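Long-range contacts in putative immunoglobulin-blocking virulence protein (PDB 7ADK), which probably binds host immunoglobulins and blocks their action, which would serve a pathogenic mycoplasma in evading antibodies: residues 165-170 and 582-587; 418-423 and 450-455; 502-507 and 526-531; 533-538 and 545-550; 552-557 and 571-576. All blocks are in the same frame, centred on the assembly; numbering follows the deposited sequence.

Contact 1 (165-170 and 582-587)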
# COMPACT_ATOMS: atom_id res chain seq x y z
N LYS A 165 12.00 -42.03 1.69
CA LYS A 165 10.97 -42.72 2.49
C LYS A 165 9.58 -42.28 2.00
O LYS A 165 9.36 -41.08 1.90
CB LYS A 165 11.21 -42.32 3.96
CG LYS A 165 10.11 -42.71 4.95
CD LYS A 165 10.59 -42.38 6.37
CE LYS A 165 9.47 -42.55 7.40
NZ LYS A 165 9.97 -42.35 8.78
N PRO A 166 8.63 -43.18 1.70
CA PRO A 166 7.29 -42.79 1.32
C PRO A 166 6.51 -42.23 2.51
O PRO A 166 6.28 -42.91 3.51
CB PRO A 166 6.65 -44.06 0.74
CG PRO A 166 7.39 -45.18 1.46
CD PRO A 166 8.79 -44.61 1.67
N TYR A 167 6.07 -40.98 2.41
CA TYR A 167 5.23 -40.34 3.43
C TYR A 167 3.83 -40.99 3.50
O TYR A 167 3.31 -41.43 2.48
CB TYR A 167 5.16 -38.85 3.11
CG TYR A 167 4.51 -37.98 4.18
CD1 TYR A 167 3.12 -37.78 4.20
CD2 TYR A 167 5.32 -37.34 5.13
CE1 TYR A 167 2.54 -36.97 5.19
CE2 TYR A 167 4.74 -36.53 6.11
CZ TYR A 167 3.35 -36.33 6.14
OH TYR A 167 2.79 -35.54 7.09
N GLN A 168 3.19 -41.02 4.67
CA GLN A 168 1.76 -41.33 4.79
C GLN A 168 1.03 -40.41 5.78
O GLN A 168 1.51 -40.14 6.88
CB GLN A 168 1.55 -42.82 5.02
CG GLN A 168 0.09 -43.15 5.35
CD GLN A 168 -0.33 -44.58 5.06
OE1 GLN A 168 0.22 -45.27 4.24
NE2 GLN A 168 -1.38 -45.02 5.67
N ASN A 169 -0.14 -39.93 5.36
CA ASN A 169 -0.95 -38.95 6.05
C ASN A 169 -1.89 -39.59 7.10
O ASN A 169 -1.81 -39.23 8.27
CB ASN A 169 -1.70 -38.13 4.99
CG ASN A 169 -1.97 -36.71 5.45
OD1 ASN A 169 -2.51 -36.46 6.51
ND2 ASN A 169 -1.55 -35.72 4.71
N HIS A 170 -2.73 -40.57 6.73
CA HIS A 170 -3.54 -41.30 7.71
C HIS A 170 -2.72 -42.40 8.39
O HIS A 170 -2.62 -43.54 7.94
CB HIS A 170 -4.85 -41.82 7.12
CG HIS A 170 -5.92 -40.77 6.93
ND1 HIS A 170 -5.89 -39.45 7.41
CD2 HIS A 170 -7.13 -40.99 6.35
CE1 HIS A 170 -7.06 -38.90 7.06
NE2 HIS A 170 -7.82 -39.80 6.43
N ASN A 582 0.20 -36.65 -1.25
CA ASN A 582 -0.30 -37.00 0.07
C ASN A 582 0.42 -36.27 1.22
O ASN A 582 -0.06 -36.28 2.34
CB ASN A 582 -0.34 -38.53 0.21
CG ASN A 582 1.01 -39.16 0.41
OD1 ASN A 582 1.98 -38.85 -0.27
ND2 ASN A 582 1.11 -40.05 1.35
N GLU A 583 1.55 -35.61 0.96
CA GLU A 583 2.27 -34.78 1.92
C GLU A 583 1.64 -33.38 2.08
O GLU A 583 1.24 -32.79 1.08
CB GLU A 583 3.72 -34.54 1.47
CG GLU A 583 4.53 -35.80 1.14
CD GLU A 583 5.94 -35.46 0.61
OE1 GLU A 583 6.51 -34.43 1.04
OE2 GLU A 583 6.49 -36.22 -0.20
N PRO A 584 1.62 -32.78 3.28
CA PRO A 584 0.95 -31.50 3.51
C PRO A 584 1.47 -30.29 2.72
O PRO A 584 0.70 -29.41 2.37
CB PRO A 584 1.12 -31.22 5.00
CG PRO A 584 1.35 -32.59 5.62
CD PRO A 584 2.08 -33.35 4.54
N PHE A 585 2.77 -30.21 2.42
CA PHE A 585 3.34 -29.05 1.71
C PHE A 585 2.84 -28.96 0.27
O PHE A 585 2.56 -27.88 -0.25
CB PHE A 585 4.87 -29.09 1.75
CG PHE A 585 5.52 -27.87 1.13
CD1 PHE A 585 5.90 -27.86 -0.23
CD2 PHE A 585 5.70 -26.71 1.90
CE1 PHE A 585 6.45 -26.71 -0.80
CE2 PHE A 585 6.26 -25.56 1.32
CZ PHE A 585 6.63 -25.56 -0.03
N PHE A 586 2.71 -30.09 -0.41
CA PHE A 586 2.26 -30.16 -1.80
C PHE A 586 0.74 -29.99 -1.98
O PHE A 586 0.24 -30.01 -3.10
CB PHE A 586 2.81 -31.43 -2.46
CG PHE A 586 4.31 -31.43 -2.50
CD1 PHE A 586 5.00 -30.45 -3.24
CD2 PHE A 586 5.04 -32.32 -1.72
CE1 PHE A 586 6.40 -30.39 -3.21
CE2 PHE A 586 6.44 -32.25 -1.67
CZ PHE A 586 7.12 -31.29 -2.42
N GLN A 587 0.01 -29.77 -0.89
CA GLN A 587 -1.43 -29.55 -0.90
C GLN A 587 -1.84 -28.08 -0.98
O GLN A 587 -3.02 -27.77 -1.11
CB GLN A 587 -2.06 -30.23 0.32
CG GLN A 587 -1.96 -31.75 0.17
CD GLN A 587 -2.11 -32.51 1.47
OE1 GLN A 587 -2.56 -32.02 2.49
NE2 GLN A 587 -1.73 -33.76 1.48

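Contact 2 (418-423 and 450-455)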
# COMPACT_ATOMS: atom_id res chain seq x y z
N VAL A 418 25.05 -25.09 14.95
CA VAL A 418 24.13 -24.31 14.13
C VAL A 418 24.80 -23.01 13.72
O VAL A 418 25.35 -22.32 14.57
CB VAL A 418 22.81 -24.06 14.89
CG1 VAL A 418 21.82 -23.22 14.08
CG2 VAL A 418 22.16 -25.39 15.29
N LEU A 419 24.78 -22.68 12.43
CA LEU A 419 25.32 -21.45 11.87
C LEU A 419 24.18 -20.50 11.50
O LEU A 419 23.32 -20.85 10.69
CB LEU A 419 26.23 -21.83 10.69
CG LEU A 419 26.81 -20.66 9.87
CD1 LEU A 419 27.46 -19.60 10.74
CD2 LEU A 419 27.86 -21.18 8.92
N ASP A 420 24.20 -19.30 12.08
CA ASP A 420 23.26 -18.19 11.92
C ASP A 420 23.95 -17.09 11.10
O ASP A 420 24.97 -16.54 11.50
CB ASP A 420 22.82 -17.77 13.35
CG ASP A 420 22.22 -16.38 13.59
OD1 ASP A 420 21.96 -15.61 12.64
OD2 ASP A 420 21.97 -16.05 14.77
N LEU A 421 23.41 -16.79 9.90
CA LEU A 421 23.88 -15.75 8.99
C LEU A 421 22.76 -14.72 8.76
O LEU A 421 21.83 -14.97 8.00
CB LEU A 421 24.31 -16.38 7.65
CG LEU A 421 25.66 -17.11 7.70
CD1 LEU A 421 25.78 -18.10 6.55
CD2 LEU A 421 26.81 -16.14 7.60
N ASP A 422 22.88 -13.54 9.38
CA ASP A 422 21.98 -12.42 9.13
C ASP A 422 22.41 -11.66 7.88
O ASP A 422 23.19 -10.71 7.94
CB ASP A 422 21.91 -11.49 10.35
CG ASP A 422 21.03 -10.26 10.11
OD1 ASP A 422 20.22 -10.24 9.15
OD2 ASP A 422 21.13 -9.29 10.89
N VAL A 423 21.91 -12.05 6.71
CA VAL A 423 22.31 -11.48 5.42
C VAL A 423 21.68 -10.12 5.12
O VAL A 423 21.92 -9.56 4.06
CB VAL A 423 22.15 -12.50 4.27
CG1 VAL A 423 23.18 -13.61 4.42
CG2 VAL A 423 20.75 -13.11 4.20
N ARG A 450 21.06 -21.42 9.13
CA ARG A 450 19.94 -20.47 9.21
C ARG A 450 20.33 -19.20 8.46
O ARG A 450 21.24 -18.50 8.89
CB ARG A 450 19.57 -20.12 10.66
CG ARG A 450 19.47 -21.28 11.66
CD ARG A 450 19.08 -20.76 13.05
NE ARG A 450 17.64 -20.50 13.11
CZ ARG A 450 16.95 -19.61 13.77
NH1 ARG A 450 15.67 -19.72 13.67
NH2 ARG A 450 17.45 -18.67 14.51
N ILE A 451 19.66 -18.89 7.35
CA ILE A 451 19.92 -17.69 6.55
C ILE A 451 18.77 -16.72 6.81
O ILE A 451 17.63 -17.01 6.44
CB ILE A 451 20.07 -18.04 5.05
CG1 ILE A 451 20.96 -19.25 4.72
CG2 ILE A 451 20.53 -16.80 4.29
CD1 ILE A 451 22.43 -19.16 5.12
N LYS A 452 19.03 -15.58 7.45
CA LYS A 452 18.01 -14.66 7.96
C LYS A 452 17.94 -13.37 7.17
O LYS A 452 18.97 -12.84 6.79
CB LYS A 452 18.22 -14.36 9.45
CG LYS A 452 18.01 -15.55 10.37
CD LYS A 452 18.40 -15.27 11.81
CE LYS A 452 17.55 -14.26 12.54
NZ LYS A 452 16.25 -14.72 12.92
N ASN A 453 16.73 -12.85 6.97
CA ASN A 453 16.44 -11.60 6.28
C ASN A 453 16.83 -11.60 4.79
O ASN A 453 17.33 -10.60 4.27
CB ASN A 453 17.02 -10.41 7.06
CG ASN A 453 16.55 -10.31 8.49
OD1 ASN A 453 15.36 -10.33 8.77
ND2 ASN A 453 17.44 -10.20 9.43
N MET A 454 16.60 -12.70 4.09
CA MET A 454 16.92 -12.80 2.66
C MET A 454 16.06 -11.81 1.88
O MET A 454 14.83 -11.90 1.92
CB MET A 454 16.67 -14.21 2.14
CG MET A 454 17.49 -15.27 2.83
SD MET A 454 16.98 -16.93 2.38
CE MET A 454 17.81 -17.14 0.79
N GLY A 455 16.67 -10.87 1.16
CA GLY A 455 15.95 -9.86 0.38
C GLY A 455 15.40 -8.67 1.17
O GLY A 455 14.70 -7.85 0.60

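Contact 3 (502-507 and 526-531)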
# COMPACT_ATOMS: atom_id res chain seq x y z
N LEU A 502 13.58 -28.89 5.34
CA LEU A 502 13.69 -27.56 4.77
C LEU A 502 12.61 -26.70 5.41
O LEU A 502 11.43 -27.05 5.36
CB LEU A 502 13.52 -27.67 3.25
CG LEU A 502 13.52 -26.34 2.49
CD1 LEU A 502 14.88 -25.67 2.51
CD2 LEU A 502 13.16 -26.62 1.06
N SER A 503 12.97 -25.56 5.98
CA SER A 503 12.01 -24.60 6.52
C SER A 503 11.99 -23.34 5.68
O SER A 503 12.98 -22.62 5.59
CB SER A 503 12.36 -24.29 7.95
OG SER A 503 11.65 -25.09 8.84
N LEU A 504 10.84 -23.08 5.06
CA LEU A 504 10.58 -21.88 4.27
C LEU A 504 9.73 -20.94 5.12
O LEU A 504 8.54 -21.18 5.30
CB LEU A 504 9.94 -22.27 2.92
CG LEU A 504 10.71 -23.29 2.08
CD1 LEU A 504 10.07 -23.44 0.71
CD2 LEU A 504 12.16 -22.91 1.86
N TYR A 505 10.36 -19.92 5.68
CA TYR A 505 9.82 -19.04 6.72
C TYR A 505 9.81 -17.58 6.27
O TYR A 505 10.65 -17.17 5.49
CB TYR A 505 10.65 -19.16 8.01
CG TYR A 505 10.61 -20.44 8.84
CD1 TYR A 505 9.38 -21.03 9.19
CD2 TYR A 505 11.80 -20.94 9.38
CE1 TYR A 505 9.34 -22.11 10.09
CE2 TYR A 505 11.76 -22.00 10.31
CZ TYR A 505 10.53 -22.58 10.67
OH TYR A 505 10.52 -23.57 11.60
N THR A 506 8.93 -16.76 6.84
CA THR A 506 9.02 -15.29 6.76
C THR A 506 8.61 -14.70 8.10
O THR A 506 7.90 -15.35 8.86
CB THR A 506 8.13 -14.62 5.69
OG1 THR A 506 6.78 -14.58 6.04
CG2 THR A 506 8.13 -15.32 4.35
N SER A 507 8.98 -13.45 8.36
CA SER A 507 8.44 -12.65 9.46
C SER A 507 7.46 -11.57 8.97
O SER A 507 7.40 -10.48 9.54
CB SER A 507 9.57 -12.08 10.33
OG SER A 507 10.46 -13.11 10.77
N THR A 526 13.63 -34.33 1.80
CA THR A 526 12.78 -35.41 2.35
C THR A 526 11.49 -34.90 2.99
O THR A 526 10.47 -35.59 2.91
CB THR A 526 13.59 -36.22 3.36
OG1 THR A 526 14.60 -36.94 2.71
CG2 THR A 526 12.81 -37.23 4.19
N TRP A 527 11.50 -33.72 3.64
CA TRP A 527 10.34 -33.14 4.32
C TRP A 527 10.47 -31.61 4.41
O TRP A 527 11.45 -31.10 4.94
CB TRP A 527 10.17 -33.78 5.71
CG TRP A 527 8.96 -33.42 6.52
CD1 TRP A 527 7.73 -33.98 6.38
CD2 TRP A 527 8.83 -32.48 7.63
NE1 TRP A 527 6.87 -33.46 7.32
CE2 TRP A 527 7.49 -32.54 8.11
CE3 TRP A 527 9.71 -31.61 8.29
CZ2 TRP A 527 7.06 -31.77 9.20
CZ3 TRP A 527 9.28 -30.84 9.39
CH2 TRP A 527 7.96 -30.93 9.85
N ILE A 528 9.50 -30.88 3.86
CA ILE A 528 9.44 -29.41 3.95
C ILE A 528 8.52 -29.08 5.13
O ILE A 528 7.42 -29.62 5.23
CB ILE A 528 8.95 -28.73 2.65
CG1 ILE A 528 9.65 -29.22 1.37
CG2 ILE A 528 9.15 -27.21 2.74
CD1 ILE A 528 9.00 -30.42 0.70
N ASN A 529 8.96 -28.21 6.03
CA ASN A 529 8.24 -27.90 7.26
C ASN A 529 6.94 -27.16 6.97
O ASN A 529 6.91 -26.07 6.40
CB ASN A 529 9.14 -27.13 8.22
CG ASN A 529 8.54 -26.95 9.59
OD1 ASN A 529 7.63 -27.65 9.99
ND2 ASN A 529 9.04 -26.01 10.34
N THR A 530 5.86 -27.80 7.40
CA THR A 530 4.45 -27.46 7.17
C THR A 530 3.67 -27.26 8.48
O THR A 530 2.57 -26.70 8.50
CB THR A 530 3.86 -28.61 6.34
OG1 THR A 530 2.57 -28.27 5.87
CG2 THR A 530 3.79 -29.93 7.12
N ILE A 531 4.27 -27.71 9.57
CA ILE A 531 3.95 -27.35 10.96
C ILE A 531 4.56 -25.94 11.19
O ILE A 531 5.03 -25.33 10.24
CB ILE A 531 4.49 -28.48 11.87
CG1 ILE A 531 3.77 -29.80 11.52
CG2 ILE A 531 4.34 -28.23 13.37
CD1 ILE A 531 4.39 -31.06 12.09

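Contact 4 (533-538 and 545-550)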
# COMPACT_ATOMS: atom_id res chain seq x y z
N TYR A 533 2.97 -23.18 11.65
CA TYR A 533 1.99 -22.30 11.03
C TYR A 533 1.32 -21.40 12.07
O TYR A 533 0.54 -21.87 12.90
CB TYR A 533 0.97 -23.17 10.31
CG TYR A 533 -0.23 -22.44 9.74
CD1 TYR A 533 -0.15 -21.82 8.49
CD2 TYR A 533 -1.44 -22.44 10.45
CE1 TYR A 533 -1.30 -21.25 7.92
CE2 TYR A 533 -2.59 -21.88 9.88
CZ TYR A 533 -2.53 -21.31 8.60
OH TYR A 533 -3.64 -20.80 8.02
N ASN A 534 1.64 -20.10 12.03
CA ASN A 534 1.36 -19.15 13.10
C ASN A 534 0.60 -17.91 12.60
O ASN A 534 0.93 -16.79 12.96
CB ASN A 534 2.68 -18.84 13.85
CG ASN A 534 3.22 -19.97 14.69
OD1 ASN A 534 2.53 -20.85 15.15
ND2 ASN A 534 4.47 -19.98 14.95
N VAL A 535 -0.44 -18.10 11.78
CA VAL A 535 -1.28 -17.01 11.27
C VAL A 535 -2.65 -16.98 11.97
O VAL A 535 -3.38 -17.97 12.00
CB VAL A 535 -1.39 -17.00 9.73
CG1 VAL A 535 -0.03 -17.17 9.06
CG2 VAL A 535 -2.31 -18.05 9.15
N SER A 536 -2.99 -15.84 12.56
CA SER A 536 -4.33 -15.58 13.13
C SER A 536 -4.67 -14.09 13.15
O SER A 536 -3.79 -13.23 13.26
CB SER A 536 -4.49 -16.17 14.53
OG SER A 536 -3.89 -15.39 15.53
N ALA A 537 -5.96 -13.78 13.11
CA ALA A 537 -6.49 -12.43 13.21
C ALA A 537 -6.29 -11.78 14.60
O ALA A 537 -6.41 -10.57 14.76
CB ALA A 537 -7.97 -12.50 12.86
N GLU A 538 -5.99 -12.58 15.62
CA GLU A 538 -5.98 -12.18 17.03
C GLU A 538 -4.62 -11.65 17.51
O GLU A 538 -4.55 -11.03 18.57
CB GLU A 538 -6.47 -13.35 17.88
CG GLU A 538 -7.94 -13.69 17.57
CD GLU A 538 -8.47 -14.88 18.37
OE1 GLU A 538 -9.68 -14.92 18.67
OE2 GLU A 538 -7.69 -15.80 18.68
N ILE A 545 5.75 -11.48 13.52
CA ILE A 545 5.39 -12.87 13.79
C ILE A 545 5.98 -13.74 12.69
O ILE A 545 5.91 -13.38 11.52
CB ILE A 545 3.85 -13.04 13.90
CG1 ILE A 545 3.23 -12.20 15.04
CG2 ILE A 545 3.42 -14.50 14.05
CD1 ILE A 545 3.67 -12.56 16.45
N THR A 546 6.57 -14.87 13.04
CA THR A 546 7.24 -15.78 12.11
C THR A 546 6.43 -17.05 11.88
O THR A 546 5.88 -17.62 12.82
CB THR A 546 8.66 -16.08 12.58
OG1 THR A 546 9.38 -14.87 12.71
CG2 THR A 546 9.46 -16.91 11.58
N THR A 547 6.31 -17.49 10.64
CA THR A 547 5.48 -18.63 10.23
C THR A 547 6.01 -19.28 8.96
O THR A 547 6.73 -18.65 8.19
CB THR A 547 4.02 -18.16 10.07
OG1 THR A 547 3.17 -19.20 9.67
CG2 THR A 547 3.85 -17.05 9.07
N ARG A 548 5.66 -20.54 8.70
CA ARG A 548 5.88 -21.16 7.39
C ARG A 548 5.03 -20.50 6.30
O ARG A 548 3.89 -20.11 6.55
CB ARG A 548 5.73 -22.68 7.47
CG ARG A 548 4.33 -23.26 7.73
CD ARG A 548 3.40 -23.33 6.52
NE ARG A 548 2.29 -24.24 6.79
CZ ARG A 548 1.19 -24.39 6.09
NH1 ARG A 548 0.97 -23.76 4.99
NH2 ARG A 548 0.26 -25.19 6.51
N ILE A 549 5.58 -20.38 5.10
CA ILE A 549 4.87 -19.78 3.95
C ILE A 549 3.76 -20.72 3.46
O ILE A 549 3.95 -21.94 3.38
CB ILE A 549 5.84 -19.38 2.83
CG1 ILE A 549 6.85 -18.31 3.25
CG2 ILE A 549 5.11 -18.85 1.60
CD1 ILE A 549 8.17 -18.43 2.50
N THR A 550 2.61 -20.17 3.08
CA THR A 550 1.60 -20.87 2.27
C THR A 550 1.86 -20.58 0.80
O THR A 550 1.92 -19.42 0.39
CB THR A 550 0.18 -20.42 2.63
OG1 THR A 550 -0.12 -20.83 3.94
CG2 THR A 550 -0.89 -21.04 1.75

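Contact 5 (552-557 and 571-576)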
# COMPACT_ATOMS: atom_id res chain seq x y z
N ASN A 552 0.34 -21.22 -2.98
CA ASN A 552 -0.66 -21.64 -3.95
C ASN A 552 -0.15 -21.54 -5.41
O ASN A 552 -0.92 -21.81 -6.33
CB ASN A 552 -1.97 -20.89 -3.68
CG ASN A 552 -3.19 -21.78 -3.79
OD1 ASN A 552 -3.48 -22.37 -4.81
ND2 ASN A 552 -3.94 -21.94 -2.74
N THR A 553 1.11 -21.19 -5.64
CA THR A 553 1.73 -21.02 -6.97
C THR A 553 2.85 -22.02 -7.20
O THR A 553 3.69 -22.20 -6.33
CB THR A 553 2.29 -19.59 -7.17
OG1 THR A 553 1.26 -18.66 -7.10
CG2 THR A 553 2.96 -19.35 -8.51
N LEU A 554 2.91 -22.58 -8.40
CA LEU A 554 4.09 -23.23 -8.96
C LEU A 554 4.73 -22.31 -10.01
O LEU A 554 4.07 -21.93 -10.97
CB LEU A 554 3.68 -24.58 -9.59
CG LEU A 554 2.98 -25.57 -8.66
CD1 LEU A 554 2.74 -26.87 -9.41
CD2 LEU A 554 3.80 -25.84 -7.42
N ALA A 555 6.01 -21.98 -9.85
CA ALA A 555 6.74 -21.08 -10.74
C ALA A 555 7.99 -21.74 -11.32
O ALA A 555 8.97 -21.94 -10.61
CB ALA A 555 7.09 -19.79 -10.00
N PHE A 556 7.99 -22.08 -12.61
CA PHE A 556 9.14 -22.67 -13.29
C PHE A 556 10.16 -21.61 -13.74
O PHE A 556 9.79 -20.47 -14.01
CB PHE A 556 8.63 -23.56 -14.43
CG PHE A 556 7.83 -24.75 -13.93
CD1 PHE A 556 8.50 -25.93 -13.58
CD2 PHE A 556 6.44 -24.67 -13.78
CE1 PHE A 556 7.78 -27.04 -13.11
CE2 PHE A 556 5.72 -25.78 -13.31
CZ PHE A 556 6.39 -26.97 -12.98
N ASP A 557 11.44 -21.97 -13.81
CA ASP A 557 12.53 -21.07 -14.17
C ASP A 557 13.01 -21.32 -15.61
O ASP A 557 12.60 -22.28 -16.26
CB ASP A 557 13.65 -21.13 -13.10
CG ASP A 557 14.47 -19.83 -12.97
OD1 ASP A 557 14.32 -18.92 -13.82
OD2 ASP A 557 15.25 -19.71 -12.00
N ASP A 571 7.15 -33.43 -15.33
CA ASP A 571 7.71 -34.05 -14.12
C ASP A 571 7.46 -33.15 -12.90
O ASP A 571 6.81 -33.57 -11.94
CB ASP A 571 9.23 -34.28 -14.26
CG ASP A 571 9.68 -35.43 -15.18
OD1 ASP A 571 8.97 -36.45 -15.34
OD2 ASP A 571 10.82 -35.35 -15.69
N GLY A 572 7.92 -31.90 -12.93
CA GLY A 572 7.75 -30.98 -11.80
C GLY A 572 6.29 -30.75 -11.42
O GLY A 572 5.98 -30.62 -10.24
N LEU A 573 5.39 -30.74 -12.39
CA LEU A 573 3.95 -30.50 -12.22
C LEU A 573 3.25 -31.68 -11.54
O LEU A 573 2.53 -31.51 -10.56
CB LEU A 573 3.40 -30.18 -13.61
CG LEU A 573 2.07 -29.44 -13.69
CD1 LEU A 573 2.22 -28.02 -13.23
CD2 LEU A 573 1.58 -29.38 -15.13
N ARG A 574 3.52 -32.91 -11.99
CA ARG A 574 2.99 -34.14 -11.40
C ARG A 574 3.60 -34.45 -10.03
O ARG A 574 2.92 -35.07 -9.22
CB ARG A 574 3.14 -35.29 -12.41
CG ARG A 574 2.43 -36.58 -11.98
CD ARG A 574 2.45 -37.64 -13.09
NE ARG A 574 1.63 -38.83 -12.78
CZ ARG A 574 1.92 -39.82 -11.96
NH1 ARG A 574 2.97 -39.79 -11.21
NH2 ARG A 574 1.18 -40.87 -11.89
N MET A 575 4.81 -33.97 -9.72
CA MET A 575 5.41 -34.09 -8.39
C MET A 575 4.47 -33.57 -7.31
O MET A 575 4.13 -34.26 -6.35
CB MET A 575 6.75 -33.32 -8.31
CG MET A 575 7.56 -33.84 -7.12
SD MET A 575 8.99 -32.87 -6.64
CE MET A 575 8.16 -31.59 -5.70
N VAL A 576 3.95 -32.37 -7.52
CA VAL A 576 3.02 -31.71 -6.61
C VAL A 576 1.62 -32.31 -6.72
O VAL A 576 0.99 -32.66 -5.73
CB VAL A 576 3.01 -30.22 -6.93
CG1 VAL A 576 2.12 -29.48 -5.96
CG2 VAL A 576 4.41 -29.65 -6.86

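Contact 1 (165-170 and 582-587)
N582 ND2 donates to two acceptors, the backbone oxygen Y167 O at 2.8 Å and the carboxylate atom OD1 of D597. Y167 O lies almost in the plane of the N582 amide, while the nitrogen stands well above the carbonyl plane of Y167. The CB of N582 does not itself point at the other loop; a chi1 of 75° swings CG, and with it the amide, nearer to Y167 O. In the other direction, N169 ND2 donates to N582 O at 2.9 Å, nearly straight at 172°. Asparagine suits both places, because a short planar amide can bridge two loops that lack strand pairing. Beside this polar pair the ring of Y167 lies across E583, whose CB sits over one ring face towards the rim and whose CG comes within 3.7 Å of Y167 CB. P584 meets the far end of the tyrosine at about a right angle, its CD 3.6 Å from Y167 CZ, and the hydroxyl continues to D347. The acid of E583 is paired with R580. D597 also accepts the backbone N-H groups of N169 and H170. Loops 412 residues apart in sequence are thus joined by a buried polar network, in which amides and a shared aspartate bond to backbone groups of both loops.

Contact 2 (418-423 and 450-455)
CG of D422 is anti to the backbone N (chi1 177°), whereas CG of N453 is anti to its carbonyl carbon (chi1 -56°), and these choices let the two side chains meet at the end of the ladder, N453 lying one residue past the last bridged pair. N453 ND2 donates to D422 OD1 at 2.8 Å, approaching from above the carboxylate plane, with the two flat groups 65° apart. The same oxygen also accepts S424 OG. N453 has positive phi, which asparagine tolerates well, and the chain turns a corner there, while D422 is the centre of an inverse gamma turn. Before these bends the strands run parallel, in a ladder where L421 N bonds to R450 O at 2.9 Å and L421 O accepts K452 N. They are the first and last elements of a beta-alpha-beta unit whose connecting helix is 426-442. On the face turned to that helix, L421 and I451 lie side by side, CD1 to CD1 at 3.8 Å, and V423 CG2 packs on I451 CG2 at 3.7 Å; branched aliphatic residues suit this buried apolar layer. The opposite face carries D420, D422, R450 and K452. Here the aliphatic part of R450 crosses V418, with CD 3.8 Å from V418 CG1, before its guanidinium reaches E478. K452 CD passes 3.7 Å from D420 OD1, whose carboxylate is paired with R397, and the ammonium end makes a cation-pi contact with F480.

Contact 3 (502-507 and 526-531)
The amide of N529 stands steeply against the ring of Y505, their planes 79° apart, and its nitrogen approaches the hydroxyl end of the tyrosine. With CG anti to the backbone N (chi1 -171°), the asparagine turns towards the strand, and ND2 donates to S503 OG at 3.1 Å. That nitrogen also binds D532 OD2, which Y505 OH shares, while S503 OG bonds to E501. Small serine and amide groups suit this buried polar corner, where each can serve several partners. On the other side of the backbone the contact is apolar: I528 CG2 lies 4.3 Å from L504 CG, and I528 CG1 faces L502 CD2 at 4.4 Å. Between these two zones a single bridge joins the two segments, N529 N to L502 O at 2.8 Å and L502 N to W527 O at 3.1 Å. Strand 502-506 runs parallel to 473-481 and antiparallel to 547-548, with loop 526-531 meeting its start; beyond the loop lies helix 339-351, touched by I531 and bonded by W527 through D347.

Contact 4 (533-538 and 545-550)
Between N534 and T547 the backbones come within 5.0 Å, CA to CA, yet no main-chain bond joins the segments. Instead N534 N donates to the side-chain oxygen T547 OG1 at 3.0 Å, almost straight at 173°. T547 is extended, and its OG1 lies anti to its own backbone N (chi1 179°), facing the loop; a beta-branched threonine thus suits a strand while offering a hydroxyl to a neighbour. A weak bond of 3.5 Å from N534 ND2 to T546 O adds to this, the amide being shared with R362 O. Next to it, Y533 places CD1 over the centre of the R548 guanidinium, 3.8 Å from CZ, with ring and guanidinium 39° apart. The arginine is held in turn by T530 O through NE. V535 CG1 lies 3.9 Å from T547 CG2, the two side chains crossing at about a right angle; elsewhere I545 CG2 rests near N534 O. This is a partly exposed loop folded back beside the short strand 547-548, which itself pairs antiparallel with 502-506 in the mixed sheet.

Contact 5 (552-557 and 571-576)
L554 and V576 reach towards each other tip to tip, with L554 CD2 3.9 Å from V576 CG2, and this pair belongs to the dense half of the contact. L573 crosses the leucine obliquely, its CD1 4.0 Å from L554 CD1. F556 then brings its ring edge to the helix backbone: CZ lies 3.9 Å from L573 N and CE1 4.2 Å from G572 CA. Glycine suits this turn of the helix, since nothing projects between the aromatic edge and the main chain. F556 CE2 also touches L573 CD1 at 4.2 Å. No hydrogen bond crosses the interface. The looser side is at T553, N552 before the strand, and R574, all partly exposed; R574 does not touch the strand segment and forms a salt bridge with D155. Two residues past the strand, D557 packs against G681 of the neighbouring lipoprotein chain. Strands 553-555 and 608-610 pair in parallel with helix 567-579 between them in sequence, so this is the strand-to-helix packing of a beta-alpha-beta crossover.

Contacts 1, 2, 3 and 5 are buried, whereas contact 4 is partly open to solvent. Contacts 2, 3 and 4 belong to one mixed sheet, and 3 and 4 share its neighbouring strands 502-506 and 547-548. Contact 5 packs a strand of the separate parallel sheet on helix 567-579. Contact 1 touches both contact 3 and contact 5, F586 packing on M575 and V576 while F585 and F586 pack on I528; the other four contacts all fall inside the loop it closes. Chemistry follows place: a regular main-chain ladder in contact 2, purely apolar packing in contact 5, side-chain to main-chain bonds in contacts 1 and 4, and a single main-chain bridge with an asparagine-serine bond in contact 3.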